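Local coordinates for phosphatidylglycerol lysyltransferase C-terminal domain-containing protein (PDB 2HQY) that is of unknown function but binds coenzyme A and probably acts as a GNAT-like acyltransferase related to the C-terminal domain of phosphatidylglycerol lysyltransferase, at residues Asn90-Arg101 and Leu288-Asp297; Arg12-Met20 and Val47-Lys55. All coordinates share one frame; numbering follows the deposited sequence.

After the short strand 5-6 the chain forms helix 12-19. It then passes through helices 31-36 and 38-41 before entering the hairpin of strands 44-48 and 51-58. Interaction 2 closes this short loop of 26 residues by laying the helix against the hairpin. The chain continues through strand 61-69 and helix 73-87 to strand 92-96, where interaction 1 opens. That contact closes a long loop, with 186 residues between its segments, at strand 286-295 near the C terminus. The two loops follow in series and neither nest nor cross. Strands 51-58, 61-69, 92-96 and 286-295 pair in that order, so both contacts reach the same sheet. Their centres lie about 18 Å apart and they do not touch.

Interaction 1 of 2, residues Asn90-Arg101 and Leu288-Asp297; sequences NFCMLGVCSNMR and LEKYMACLKD
Strands 92-96 and 291-295 run antiparallel, at 168° with their axes 4.5 Å apart. Met93 with Ala293 and Val96 with Tyr291 form hydrogen-bonded pairs. Between these pairs the register slips by one residue, a beta bulge at Leu94 and Gly95. A water takes the Gly95 N-H and donates to Tyr291 O. Cys92 and Cys294 form a non-hydrogen-bonded pair with CA atoms 4.1 Å apart. Both SG atoms lie beside their own backbone N (chi1 -69° and -68°), and they join in a disulfide across the strands, SG to SG 2.2 Å. It covalently ties the C-terminal strand to strand 92-96, which also pairs in parallel with strand 61-69. Strand 112-116 flanks the C-terminal strand too. Beyond the disulfide, in the conformer described, one of two, Asn90 ND2 donates to Leu295 O at 3.0 Å, on a lone pair. Leu94 and Met292 lie side by side, CD2 to SD 4.0 Å. At the other end, Arg101 reaches back from helix 98-107 with its chain extended. Its CD sits over the face of the Tyr291 ring, 4.3 Å from the centroid, a CH-pi contact. Val96 O lies at the edge of that ring and accepts from Tyr291 N at 2.7 Å.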
loop_
_atom_site.group_PDB
_atom_site.type_symbol
_atom_site.label_atom_id
_atom_site.label_comp_id
_atom_site.label_asym_id
_atom_site.label_seq_id
_atom_site.Cartn_x
_atom_site.Cartn_y
_atom_site.Cartn_z
ATOM N N ASN A 90 -7.281 -16.962 -13.959
ATOM C CA ASN A 90 -8.186 -16.645 -15.047
ATOM C C ASN A 90 -8.158 -15.132 -15.274
ATOM O O ASN A 90 -7.771 -14.366 -14.381
ATOM C CB ASN A 90 -9.609 -17.127 -14.752
ATOM C CG ASN A 90 -10.500 -17.087 -15.983
ATOM O OD1 ASN A 90 -10.050 -17.376 -17.093
ATOM N ND2 ASN A 90 -11.762 -16.714 -15.797
ATOM N N PHE A 91 -8.528 -14.713 -16.476
ATOM C CA PHE A 91 -8.619 -13.285 -16.782
ATOM C C PHE A 91 -10.016 -12.771 -16.415
ATOM O O PHE A 91 -11.040 -13.303 -16.894
ATOM C CB PHE A 91 -8.306 -13.020 -18.260
ATOM C CG PHE A 91 -8.456 -11.581 -18.664
ATOM C CD1 PHE A 91 -7.558 -10.614 -18.207
ATOM C CD2 PHE A 91 -9.493 -11.184 -19.511
ATOM C CE1 PHE A 91 -7.697 -9.272 -18.589
ATOM C CE2 PHE A 91 -9.649 -9.852 -19.913
ATOM C CZ PHE A 91 -8.747 -8.878 -19.460
ATOM N N CYS A 92 -10.045 -11.744 -15.560
ATOM C CA CYS A 92 -11.277 -11.073 -15.163
ATOM C C CYS A 92 -11.032 -9.581 -15.204
ATOM O O CYS A 92 -9.977 -9.097 -14.727
ATOM C CB CYS A 92 -11.700 -11.460 -13.744
ATOM S SG CYS A 92 -12.267 -13.165 -13.579
ATOM N N MET A 93 -12.010 -8.868 -15.756
ATOM C CA MET A 93 -11.972 -7.404 -15.833
ATOM C C MET A 93 -13.070 -6.821 -14.997
ATOM O O MET A 93 -14.169 -7.401 -14.912
ATOM C CB MET A 93 -12.187 -6.917 -17.266
ATOM C CG MET A 93 -10.958 -6.701 -18.080
ATOM S SD MET A 93 -11.381 -6.125 -19.754
ATOM C CE MET A 93 -12.594 -7.313 -20.315
ATOM N N LEU A 94 -12.768 -5.661 -14.402
ATOM C CA LEU A 94 -13.704 -4.891 -13.573
ATOM C C LEU A 94 -14.101 -3.577 -14.253
ATOM O O LEU A 94 -13.472 -3.157 -15.250
ATOM C CB LEU A 94 -13.081 -4.595 -12.222
ATOM C CG LEU A 94 -12.731 -5.766 -11.321
ATOM C CD1 LEU A 94 -12.130 -5.241 -10.026
ATOM C CD2 LEU A 94 -13.934 -6.651 -11.021
ATOM N N GLY A 95 -15.178 -2.959 -13.743
ATOM C CA GLY A 95 -15.629 -1.620 -14.185
ATOM C C GLY A 95 -16.143 -1.584 -15.603
ATOM O O GLY A 95 -16.137 -0.533 -16.273
ATOM N N VAL A 96 -16.596 -2.737 -16.074
ATOM C CA VAL A 96 -17.165 -2.835 -17.393
ATOM C C VAL A 96 -18.567 -2.255 -17.268
ATOM O O VAL A 96 -19.458 -2.852 -16.646
ATOM C CB VAL A 96 -17.180 -4.290 -17.874
ATOM C CG1 VAL A 96 -17.776 -4.410 -19.274
ATOM C CG2 VAL A 96 -15.763 -4.857 -17.816
ATOM N N CYS A 97 -18.762 -1.059 -17.811
ATOM C CA CYS A 97 -20.092 -0.456 -17.777
ATOM C C CYS A 97 -20.933 -1.077 -18.886
ATOM O O CYS A 97 -20.407 -1.803 -19.739
ATOM C CB CYS A 97 -20.024 1.068 -17.902
ATOM S SG CYS A 97 -19.226 1.654 -19.394
ATOM N N SER A 98 -22.232 -0.799 -18.855
ATOM C CA SER A 98 -23.198 -1.380 -19.777
ATOM C C SER A 98 -22.760 -1.166 -21.234
ATOM O O SER A 98 -22.793 -2.098 -22.044
ATOM C CB SER A 98 -24.574 -0.770 -19.523
ATOM O OG SER A 98 -25.509 -1.773 -19.170
ATOM N N ASN A 99 -22.319 0.056 -21.541
ATOM C CA ASN A 99 -21.781 0.383 -22.862
ATOM C C ASN A 99 -20.494 -0.368 -23.199
ATOM O O ASN A 99 -20.349 -0.856 -24.319
ATOM C CB ASN A 99 -21.549 1.880 -23.017
ATOM C CG ASN A 99 -21.260 2.272 -24.457
ATOM O OD1 ASN A 99 -22.096 2.077 -25.344
ATOM N ND2 ASN A 99 -20.071 2.817 -24.699
ATOM N N MET A 100 -19.566 -0.454 -22.240
ATOM C CA MET A 100 -18.310 -1.188 -22.454
ATOM C C MET A 100 -18.569 -2.684 -22.652
ATOM O O MET A 100 -17.862 -3.345 -23.416
ATOM C CB MET A 100 -17.306 -0.952 -21.312
ATOM C CG MET A 100 -16.850 0.496 -21.156
ATOM S SD MET A 100 -15.801 1.145 -22.471
ATOM C CE MET A 100 -16.363 2.852 -22.580
ATOM N N ARG A 101 -19.586 -3.200 -21.962
ATOM C CA ARG A 101 -20.020 -4.589 -22.114
ATOM C C ARG A 101 -20.484 -4.862 -23.540
ATOM O O ARG A 101 -20.197 -5.922 -24.096
ATOM C CB ARG A 101 -21.136 -4.924 -21.116
ATOM C CG ARG A 101 -21.787 -6.273 -21.346
ATOM C CD ARG A 101 -22.865 -6.581 -20.321
ATOM N NE ARG A 101 -23.218 -7.999 -20.375
ATOM C CZ ARG A 101 -24.307 -8.540 -19.831
ATOM N NH1 ARG A 101 -25.182 -7.786 -19.185
ATOM N NH2 ARG A 101 -24.524 -9.843 -19.943
ATOM N N LEU A 288 -24.887 3.838 -12.162
ATOM C CA LEU A 288 -23.919 3.314 -13.108
ATOM C C LEU A 288 -23.500 1.917 -12.666
ATOM O O LEU A 288 -22.692 1.771 -11.772
ATOM C CB LEU A 288 -22.706 4.258 -13.185
ATOM C CG LEU A 288 -21.622 3.948 -14.228
ATOM C CD1 LEU A 288 -22.111 4.143 -15.679
ATOM C CD2 LEU A 288 -20.375 4.788 -13.940
ATOM N N GLU A 289 -24.075 0.888 -13.276
ATOM C CA GLU A 289 -23.723 -0.493 -12.931
ATOM C C GLU A 289 -22.325 -0.846 -13.400
ATOM O O GLU A 289 -21.840 -0.300 -14.391
ATOM C CB GLU A 289 -24.744 -1.464 -13.547
ATOM C CG GLU A 289 -26.153 -1.005 -13.330
ATOM C CD GLU A 289 -27.132 -1.653 -14.292
ATOM O OE1 GLU A 289 -26.814 -1.796 -15.507
ATOM O OE2 GLU A 289 -28.222 -2.021 -13.817
ATOM N N LYS A 290 -21.671 -1.752 -12.683
ATOM C CA LYS A 290 -20.317 -2.147 -13.028
ATOM C C LYS A 290 -20.269 -3.650 -13.119
ATOM O O LYS A 290 -20.620 -4.352 -12.155
ATOM C CB LYS A 290 -19.327 -1.671 -11.987
ATOM C CG LYS A 290 -19.350 -0.170 -11.777
ATOM C CD LYS A 290 -18.340 0.240 -10.724
ATOM C CE LYS A 290 -18.505 1.702 -10.416
ATOM N NZ LYS A 290 -17.652 2.098 -9.244
ATOM N N TYR A 291 -19.878 -4.139 -14.287
ATOM C CA TYR A 291 -19.802 -5.582 -14.488
ATOM C C TYR A 291 -18.421 -6.130 -14.247
ATOM O O TYR A 291 -17.416 -5.446 -14.431
ATOM C CB TYR A 291 -20.299 -5.988 -15.888
ATOM C CG TYR A 291 -21.767 -5.743 -16.062
ATOM C CD1 TYR A 291 -22.690 -6.779 -15.899
ATOM C CD2 TYR A 291 -22.241 -4.472 -16.368
ATOM C CE1 TYR A 291 -24.046 -6.545 -16.042
ATOM C CE2 TYR A 291 -23.580 -4.225 -16.503
ATOM C CZ TYR A 291 -24.480 -5.259 -16.336
ATOM O OH TYR A 291 -25.809 -4.997 -16.486
ATOM N N MET A 292 -18.382 -7.381 -13.815
ATOM C CA MET A 292 -17.150 -8.134 -13.895
ATOM C C MET A 292 -17.286 -9.047 -15.111
ATOM O O MET A 292 -18.303 -9.738 -15.278
ATOM C CB MET A 292 -16.870 -8.909 -12.608
ATOM C CG MET A 292 -15.612 -9.817 -12.702
ATOM S SD MET A 292 -15.014 -10.456 -11.119
ATOM C CE MET A 292 -16.016 -11.912 -10.958
ATOM N N ALA A 293 -16.275 -9.011 -15.972
ATOM C CA ALA A 293 -16.227 -9.831 -17.179
ATOM C C ALA A 293 -15.079 -10.815 -16.996
ATOM O O ALA A 293 -13.903 -10.414 -16.944
ATOM C CB ALA A 293 -15.999 -8.957 -18.405
ATOM N N CYS A 294 -15.422 -12.079 -16.876
ATOM C CA CYS A 294 -14.454 -13.140 -16.746
ATOM C C CYS A 294 -14.437 -14.054 -17.982
ATOM O O CYS A 294 -15.457 -14.433 -18.480
ATOM C CB CYS A 294 -14.698 -13.951 -15.496
ATOM S SG CYS A 294 -14.385 -13.094 -13.974
ATOM N N LEU A 295 -13.247 -14.361 -18.451
ATOM C CA LEU A 295 -13.086 -15.164 -19.638
ATOM C C LEU A 295 -13.663 -16.514 -19.316
ATOM O O LEU A 295 -13.369 -17.054 -18.300
ATOM C CB LEU A 295 -11.611 -15.300 -19.941
ATOM C CG LEU A 295 -11.163 -15.567 -21.341
ATOM C CD1 LEU A 295 -11.797 -14.667 -22.294
ATOM C CD2 LEU A 295 -9.704 -15.540 -21.450
ATOM N N LYS A 296 -14.522 -17.030 -20.180
ATOM C CA LYS A 296 -15.053 -18.385 -20.067
ATOM C C LYS A 296 -13.991 -19.376 -20.489
ATOM O O LYS A 296 -13.495 -19.268 -21.562
ATOM C CB LYS A 296 -16.231 -18.529 -21.017
ATOM C CG LYS A 296 -17.465 -17.942 -20.505
ATOM C CD LYS A 296 -18.669 -18.725 -20.926
ATOM C CE LYS A 296 -18.969 -18.525 -22.370
ATOM N NZ LYS A 296 -20.321 -18.054 -22.534
ATOM N N ASP A 297 -13.640 -20.315 -19.618
ATOM C CA ASP A 297 -12.377 -21.043 -19.695
ATOM C C ASP A 297 -11.257 -20.129 -20.132
ATOM O O ASP A 297 -10.783 -19.300 -19.361
ATOM C CB ASP A 297 -12.024 -21.683 -18.336
ATOM C CG ASP A 297 -11.578 -23.144 -18.449
ATOM O OD1 ASP A 297 -10.562 -23.432 -19.109
ATOM O OD2 ASP A 297 -12.246 -24.009 -17.869
HETATM O O HOH W 1 -16.590 -4.021 -11.834
HETATM O O HOH W 2 -23.209 0.923 -16.431
#

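Interaction 2 of 2, residues Arg12-Met20 and Val47-Lys55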
loop_
_atom_site.group_PDB
_atom_site.type_symbol
_atom_site.label_atom_id
_atom_site.label_comp_id
_atom_site.label_asym_id
_atom_site.label_seq_id
_atom_site.Cartn_x
_atom_site.Cartn_y
_atom_site.Cartn_z
ATOM N N ARG A 12 0.299 11.342 -12.226
ATOM C CA ARG A 12 -0.919 12.108 -12.444
ATOM C C ARG A 12 -1.112 12.516 -13.912
ATOM O O ARG A 12 -2.162 12.233 -14.493
ATOM C CB ARG A 12 -0.916 13.341 -11.552
ATOM C CG ARG A 12 -2.188 14.118 -11.663
ATOM C CD ARG A 12 -2.175 15.189 -10.598
ATOM N NE ARG A 12 -2.954 16.354 -10.943
ATOM C CZ ARG A 12 -2.909 17.497 -10.267
ATOM N NH1 ARG A 12 -2.093 17.613 -9.214
ATOM N NH2 ARG A 12 -3.678 18.526 -10.652
ATOM N N ASP A 13 -0.103 13.153 -14.506
ATOM C CA ASP A 13 -0.212 13.640 -15.903
ATOM C C ASP A 13 -0.436 12.503 -16.882
ATOM O O ASP A 13 -1.246 12.619 -17.814
ATOM C CB ASP A 13 1.026 14.450 -16.312
ATOM C CG ASP A 13 1.129 15.806 -15.597
ATOM O OD1 ASP A 13 0.174 16.243 -14.914
ATOM O OD2 ASP A 13 2.194 16.456 -15.721
ATOM N N THR A 14 0.290 11.402 -16.684
ATOM C CA THR A 14 0.205 10.240 -17.568
ATOM C C THR A 14 -1.204 9.624 -17.571
ATOM O O THR A 14 -1.782 9.360 -18.660
ATOM C CB THR A 14 1.252 9.156 -17.166
ATOM O OG1 THR A 14 2.575 9.661 -17.384
ATOM C CG2 THR A 14 1.063 7.842 -17.977
ATOM N N ILE A 15 -1.742 9.407 -16.368
ATOM C CA ILE A 15 -3.064 8.805 -16.182
ATOM C C ILE A 15 -4.186 9.719 -16.702
ATOM O O ILE A 15 -5.003 9.298 -17.526
ATOM C CB ILE A 15 -3.348 8.449 -14.680
ATOM C CG1 ILE A 15 -2.232 7.580 -14.070
ATOM C CG2 ILE A 15 -4.719 7.799 -14.531
ATOM C CD1 ILE A 15 -1.891 6.297 -14.826
ATOM N N THR A 16 -4.206 10.959 -16.221
ATOM C CA THR A 16 -5.293 11.899 -16.531
ATOM C C THR A 16 -5.316 12.293 -18.001
ATOM O O THR A 16 -6.364 12.703 -18.515
ATOM C CB THR A 16 -5.304 13.136 -15.589
ATOM O OG1 THR A 16 -4.103 13.887 -15.774
ATOM C CG2 THR A 16 -5.436 12.680 -14.114
ATOM N N ALA A 17 -4.189 12.127 -18.696
ATOM C CA ALA A 17 -4.174 12.367 -20.143
ATOM C C ALA A 17 -5.125 11.402 -20.853
ATOM O O ALA A 17 -5.747 11.752 -21.868
ATOM C CB ALA A 17 -2.777 12.234 -20.696
ATOM N N PHE A 18 -5.205 10.183 -20.326
ATOM C CA PHE A 18 -6.117 9.170 -20.839
ATOM C C PHE A 18 -7.536 9.342 -20.290
ATOM O O PHE A 18 -8.505 9.219 -21.035
ATOM C CB PHE A 18 -5.611 7.751 -20.486
ATOM C CG PHE A 18 -4.512 7.242 -21.375
ATOM C CD1 PHE A 18 -4.810 6.516 -22.528
ATOM C CD2 PHE A 18 -3.174 7.454 -21.042
ATOM C CE1 PHE A 18 -3.794 6.054 -23.378
ATOM C CE2 PHE A 18 -2.147 6.988 -21.876
ATOM C CZ PHE A 18 -2.456 6.282 -23.048
ATOM N N THR A 19 -7.678 9.525 -18.973
ATOM C CA THR A 19 -9.016 9.480 -18.380
ATOM C C THR A 19 -9.831 10.746 -18.700
ATOM O O THR A 19 -11.040 10.659 -18.909
ATOM C CB THR A 19 -8.982 9.265 -16.829
ATOM O OG1 THR A 19 -8.151 10.270 -16.249
ATOM C CG2 THR A 19 -8.438 7.870 -16.463
ATOM N N MET A 20 -9.197 11.922 -18.749
ATOM C CA MET A 20 -10.008 13.133 -18.860
ATOM C C MET A 20 -10.763 13.144 -20.192
ATOM O O MET A 20 -11.937 13.488 -20.225
ATOM C CB MET A 20 -9.209 14.431 -18.629
ATOM C CG MET A 20 -8.796 14.627 -17.142
ATOM S SD MET A 20 -10.137 14.834 -15.940
ATOM C CE MET A 20 -10.765 16.433 -16.361
ATOM N N VAL A 47 0.825 1.685 -19.912
ATOM C CA VAL A 47 0.328 1.999 -21.244
ATOM C C VAL A 47 0.797 0.856 -22.189
ATOM O O VAL A 47 1.997 0.534 -22.304
ATOM C CB VAL A 47 0.734 3.427 -21.685
ATOM C CG1 VAL A 47 0.137 3.771 -23.065
ATOM C CG2 VAL A 47 0.292 4.437 -20.641
ATOM N N ILE A 48 -0.160 0.198 -22.829
ATOM C CA ILE A 48 0.169 -0.741 -23.884
ATOM C C ILE A 48 -0.771 -0.578 -25.071
ATOM O O ILE A 48 -2.000 -0.521 -24.905
ATOM C CB ILE A 48 0.146 -2.199 -23.400
ATOM C CG1 ILE A 48 -1.147 -2.503 -22.642
ATOM C CG2 ILE A 48 1.403 -2.498 -22.553
ATOM C CD1 ILE A 48 -1.449 -3.984 -22.511
ATOM N N ASP A 49 -0.194 -0.531 -26.274
ATOM C CA ASP A 49 -1.004 -0.454 -27.492
ATOM C C ASP A 49 -1.914 0.798 -27.510
ATOM O O ASP A 49 -3.060 0.688 -27.954
ATOM C CB ASP A 49 -1.899 -1.712 -27.604
ATOM C CG ASP A 49 -1.121 -3.002 -27.984
ATOM O OD1 ASP A 49 0.120 -2.958 -28.168
ATOM O OD2 ASP A 49 -1.775 -4.072 -28.098
ATOM N N ASP A 50 -1.436 1.952 -27.022
ATOM C CA ASP A 50 -2.264 3.189 -26.903
ATOM C C ASP A 50 -3.473 3.119 -25.904
ATOM O O ASP A 50 -4.382 3.974 -25.918
ATOM C CB ASP A 50 -2.756 3.669 -28.276
ATOM C CG ASP A 50 -1.616 4.194 -29.183
ATOM O OD1 ASP A 50 -0.760 4.965 -28.693
ATOM O OD2 ASP A 50 -1.594 3.858 -30.391
ATOM N N PHE A 51 -3.493 2.104 -25.053
ATOM C CA PHE A 51 -4.488 2.061 -23.976
ATOM C C PHE A 51 -3.808 2.182 -22.618
ATOM O O PHE A 51 -2.669 1.734 -22.441
ATOM C CB PHE A 51 -5.218 0.732 -23.966
ATOM C CG PHE A 51 -6.151 0.514 -25.117
ATOM C CD1 PHE A 51 -7.512 0.783 -24.981
ATOM C CD2 PHE A 51 -5.681 -0.064 -26.302
ATOM C CE1 PHE A 51 -8.424 0.512 -26.031
ATOM C CE2 PHE A 51 -6.557 -0.343 -27.355
ATOM C CZ PHE A 51 -7.941 -0.050 -27.218
ATOM N N LEU A 52 -4.550 2.721 -21.658
ATOM C CA LEU A 52 -4.137 2.757 -20.260
ATOM C C LEU A 52 -4.785 1.546 -19.597
ATOM O O LEU A 52 -6.018 1.403 -19.641
ATOM C CB LEU A 52 -4.629 4.046 -19.609
ATOM C CG LEU A 52 -4.511 4.139 -18.085
ATOM C CD1 LEU A 52 -3.075 3.945 -17.637
ATOM C CD2 LEU A 52 -5.090 5.479 -17.609
ATOM N N VAL A 53 -3.983 0.693 -18.979
ATOM C CA VAL A 53 -4.509 -0.518 -18.314
ATOM C C VAL A 53 -4.077 -0.619 -16.848
ATOM O O VAL A 53 -2.982 -0.210 -16.516
ATOM C CB VAL A 53 -4.093 -1.778 -19.121
ATOM C CG1 VAL A 53 -4.766 -1.759 -20.513
ATOM C CG2 VAL A 53 -2.571 -1.829 -19.309
ATOM N N PHE A 54 -4.949 -1.131 -15.976
ATOM C CA PHE A 54 -4.662 -1.226 -14.530
ATOM C C PHE A 54 -4.764 -2.695 -14.138
ATOM O O PHE A 54 -5.531 -3.452 -14.755
ATOM C CB PHE A 54 -5.633 -0.395 -13.700
ATOM C CG PHE A 54 -5.501 1.092 -13.904
ATOM C CD1 PHE A 54 -4.530 1.819 -13.216
ATOM C CD2 PHE A 54 -6.325 1.758 -14.810
ATOM C CE1 PHE A 54 -4.389 3.223 -13.401
ATOM C CE2 PHE A 54 -6.198 3.164 -15.012
ATOM C CZ PHE A 54 -5.225 3.891 -14.308
ATOM N N LYS A 55 -3.954 -3.082 -13.147
ATOM C CA LYS A 55 -3.890 -4.458 -12.620
ATOM C C LYS A 55 -3.953 -4.329 -11.096
ATOM O O LYS A 55 -3.205 -3.502 -10.514
ATOM C CB LYS A 55 -2.595 -5.112 -13.088
ATOM C CG LYS A 55 -2.258 -6.499 -12.538
ATOM C CD LYS A 55 -0.955 -6.954 -13.189
ATOM C CE LYS A 55 -0.569 -8.413 -12.850
ATOM N NZ LYS A 55 0.732 -8.777 -13.546
#
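Phe18 and Leu52 make the central CH-pi contact between helix 12-19 and strand 51-58. Leu52 CB lies over one face of the Phe18 ring, 3.9 Å from its centroid and shifted toward the rim. The Phe18 CG sits beside its own backbone N (chi1 -79°), which carries the ring out to the hairpin. At the far end of the ring, Phe18 CZ meets Val47 CG1 at 3.6 Å, and CE2 meets Val47 CG2. Leu52 holds its CG anti to N (chi1 169°) and splits its branches. CD2 reaches Phe18 CB at 3.7 Å, while CD1 meets Ile15 CD1 at 3.9 Å in the Ile15 conformer described, one of two. Strands 44-48 and 51-58 form a beta hairpin with a type I' turn from Ile48 to Phe51. The helix packs across it at -114° to strand 51-55, and Phe45 of strand 44-48 also touches Ile15 and Leu52. In the same conformer Ile15 CG2 meets the rim of the Phe54 ring, 3.9 Å from Phe54 CZ. Asp50 O, in the turn, lies at the Phe18 ring edge, 3.3 Å from Phe18 CE1. With alanine for Phe18, Val47 and Leu52 would probably lose their cover, opening a gap under the helix.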